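Local coordinates for putative glyoxalase superfamily protein (Ralstonia eutropha, PDB 3IUZ) that probably acts as an iron(II)-dependent 2-oxoadipate dioxygenase/decarboxylase, which would convert 2-oxoadipate to 2-hydroxyglutarate, at residues Ala102-Ile106 and Leu200-Phe204. Sequence-based numbering, arbitrary orientation.
Sequences AFTRI and LVPCF
CE1 of Phe103 lies over one face of the Phe204 ring, offset toward the rim, and CD1 of Phe103 sits beside it, beyond the rim near CE2 of Phe204. CE1 of Phe103 is 3.5 Å from CE2 of Phe204. The centroids are 5.0 Å apart and the planes meet at 45°, so the pair is neither a parallel stack nor a T-shape. The CZ corner of Phe103 meets Cys203 instead: the carbonyl O of Cys203 sits at the ring edge, near its plane, 3.3 Å from CZ. This suits the weakly positive C-H rim of the ring.

Ile106, one helical turn on, extends the apolar strip. Its chain is stretched (chi2 169°), which carries CD1 to 3.8 Å from SG of Cys203. The other branch, CG2, touches both methyls of Leu200, with CD2 at 3.9 Å. The two side chains run past each other in opposite directions.

In 200-204, the backbone bonds Cys203 N to Leu200 O and Phe204 N to Val201 O hold the turn that follows helix 190-200. On helix 101-110, NE of Arg105 bonds Ala102 O at 2.9 Å, and its NH2 forms a salt bridge with Asp169. Leu85 of strand 80-87 touches both phenylalanine rings. Leu49 and Leu53 of helix 42-60 pack on Leu200 and Phe204.

The contact thus joins helix 101-110 to the loop after helix 190-200, beside the mixed sheet of this glyoxalase-clan protein. No hydrogen bond crosses between the segments. All five touching residues are buried, so cohesion here rests mainly on apolar and aromatic packing.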
ATOM      1  N   ALA A 102      -4.176  12.429   3.977  1.00 14.59           N
ATOM      2  CA  ALA A 102      -3.793  12.430   2.568  1.00 14.78           C
ATOM      3  C   ALA A 102      -4.425  11.256   1.844  1.00 14.00           C
ATOM      4  O   ALA A 102      -4.645  11.322   0.657  1.00 14.77           O
ATOM      5  CB  ALA A 102      -2.252  12.414   2.416  1.00 14.41           C
ATOM      6  N   PHE A 103      -4.704  10.179   2.577  1.00 13.44           N
ATOM      7  CA  PHE A 103      -5.333   8.994   2.029  1.00 14.28           C
ATOM      8  C   PHE A 103      -6.788   8.733   2.465  1.00 14.09           C
ATOM      9  O   PHE A 103      -7.535   8.189   1.689  1.00 13.86           O
ATOM     10  CB  PHE A 103      -4.443   7.782   2.317  1.00 15.72           C
ATOM     11  CG  PHE A 103      -3.212   7.810   1.488  1.00 14.50           C
ATOM     12  CD1 PHE A 103      -3.271   7.397   0.170  1.00 15.28           C
ATOM     13  CD2 PHE A 103      -2.065   8.452   1.948  1.00 18.57           C
ATOM     14  CE1 PHE A 103      -2.196   7.545  -0.646  1.00 18.52           C
ATOM     15  CE2 PHE A 103      -0.984   8.596   1.131  1.00 17.66           C
ATOM     16  CZ  PHE A 103      -1.043   8.119  -0.157  1.00 18.07           C
ATOM     17  N   THR A 104      -7.205   9.125   3.659  1.00 13.65           N
ATOM     18  CA  THR A 104      -8.611   8.902   4.007  1.00 13.65           C
ATOM     19  C   THR A 104      -9.574   9.682   3.061  1.00 13.86           C
ATOM     20  O   THR A 104     -10.661   9.216   2.792  1.00 12.62           O
ATOM     21  CB  THR A 104      -8.923   9.228   5.461  1.00 13.85           C
ATOM     22  OG1 THR A 104      -8.397  10.490   5.808  1.00 16.02           O
ATOM     23  CG2 THR A 104      -8.288   8.144   6.399  1.00 10.71           C
ATOM     24  N   ARG A 105      -9.158  10.852   2.609  1.00 13.59           N
ATOM     25  CA  ARG A 105      -9.863  11.634   1.600  1.00 13.98           C
ATOM     26  C   ARG A 105     -10.031  10.901   0.251  1.00 14.44           C
ATOM     27  O   ARG A 105     -10.862  11.316  -0.557  1.00 13.81           O
ATOM     28  CB  ARG A 105      -9.179  12.963   1.361  1.00 13.36           C
ATOM     29  CG  ARG A 105      -7.875  12.858   0.518  1.00 14.73           C
ATOM     30  CD  ARG A 105      -7.035  14.114   0.492  1.00 13.76           C
ATOM     31  NE  ARG A 105      -5.735  13.861  -0.140  1.00 13.06           N
ATOM     32  CZ  ARG A 105      -5.049  14.724  -0.893  1.00 13.06           C
ATOM     33  NH1 ARG A 105      -5.482  15.957  -1.144  1.00 10.45           N
ATOM     34  NH2 ARG A 105      -3.870  14.362  -1.362  1.00 13.51           N
ATOM     35  N   ILE A 106      -9.257   9.816   0.045  1.00 15.05           N
ATOM     36  CA  ILE A 106      -9.363   8.945  -1.102  1.00 14.29           C
ATOM     37  C   ILE A 106     -10.128   7.671  -0.731  1.00 13.47           C
ATOM     38  O   ILE A 106     -11.078   7.271  -1.420  1.00 13.88           O
ATOM     39  CB  ILE A 106      -7.954   8.543  -1.660  1.00 14.52           C
ATOM     40  CG1 ILE A 106      -7.138   9.751  -2.130  1.00 14.40           C
ATOM     41  CG2 ILE A 106      -8.090   7.492  -2.767  1.00 12.26           C
ATOM     42  CD1 ILE A 106      -5.587   9.428  -2.439  1.00  9.86           C
ATOM     43  N   LEU A 200      -5.430   7.880  -9.428  1.00 12.69           N
ATOM     44  CA  LEU A 200      -5.159   7.595  -8.024  1.00 14.18           C
ATOM     45  C   LEU A 200      -3.825   6.900  -7.814  1.00 15.11           C
ATOM     46  O   LEU A 200      -3.196   7.084  -6.760  1.00 15.93           O
ATOM     47  CB  LEU A 200      -6.264   6.745  -7.390  1.00 12.42           C
ATOM     48  CG  LEU A 200      -7.635   7.432  -7.273  1.00 12.35           C
ATOM     49  CD1 LEU A 200      -8.652   6.470  -6.614  1.00 12.74           C
ATOM     50  CD2 LEU A 200      -7.539   8.770  -6.456  1.00 13.32           C
ATOM     51  N   VAL A 201      -3.409   6.083  -8.776  1.00 14.25           N
ATOM     52  CA  VAL A 201      -2.198   5.293  -8.588  1.00 15.08           C
ATOM     53  C   VAL A 201      -0.965   6.168  -8.236  1.00 14.61           C
ATOM     54  O   VAL A 201      -0.205   5.801  -7.305  1.00 14.78           O
ATOM     55  CB  VAL A 201      -1.959   4.340  -9.766  1.00 16.17           C
ATOM     56  CG1 VAL A 201      -0.481   3.851  -9.803  1.00 16.32           C
ATOM     57  CG2 VAL A 201      -2.987   3.164  -9.719  1.00 14.26           C
ATOM     58  N   PRO A 202      -0.791   7.326  -8.884  1.00 14.98           N
ATOM     59  CA  PRO A 202       0.354   8.181  -8.536  1.00 16.30           C
ATOM     60  C   PRO A 202       0.325   8.823  -7.151  1.00 15.55           C
ATOM     61  O   PRO A 202       1.337   9.405  -6.748  1.00 15.26           O
ATOM     62  CB  PRO A 202       0.354   9.242  -9.666  1.00 17.00           C
ATOM     63  CG  PRO A 202      -0.287   8.539 -10.818  1.00 18.16           C
ATOM     64  CD  PRO A 202      -1.434   7.804 -10.116  1.00 15.57           C
ATOM     65  N   CYS A 203      -0.782   8.698  -6.392  1.00 15.23           N
ATOM     66  CA  CYS A 203      -0.803   9.166  -5.010  1.00 15.30           C
ATOM     67  C   CYS A 203      -0.002   8.253  -4.090  1.00 16.03           C
ATOM     68  O   CYS A 203       0.464   8.669  -3.006  1.00 16.39           O
ATOM     69  CB  CYS A 203      -2.255   9.239  -4.478  1.00 16.55           C
ATOM     70  SG  CYS A 203      -3.347  10.351  -5.421  1.00 16.87           S
ATOM     71  N   PHE A 204       0.127   6.980  -4.491  1.00 16.61           N
ATOM     72  CA  PHE A 204       0.843   5.972  -3.718  1.00 17.49           C
ATOM     73  C   PHE A 204       2.300   5.937  -4.133  1.00 17.86           C
ATOM     74  O   PHE A 204       2.834   4.891  -4.595  1.00 18.30           O
ATOM     75  CB  PHE A 204       0.154   4.606  -3.853  1.00 16.73           C
ATOM     76  CG  PHE A 204      -1.270   4.631  -3.418  1.00 16.61           C
ATOM     77  CD1 PHE A 204      -2.263   5.041  -4.295  1.00 17.98           C
ATOM     78  CD2 PHE A 204      -1.623   4.290  -2.122  1.00 18.51           C
ATOM     79  CE1 PHE A 204      -3.563   5.114  -3.908  1.00 16.10           C
ATOM     80  CE2 PHE A 204      -2.950   4.334  -1.730  1.00 19.00           C
ATOM     81  CZ  PHE A 204      -3.908   4.732  -2.599  1.00 15.01           C
TER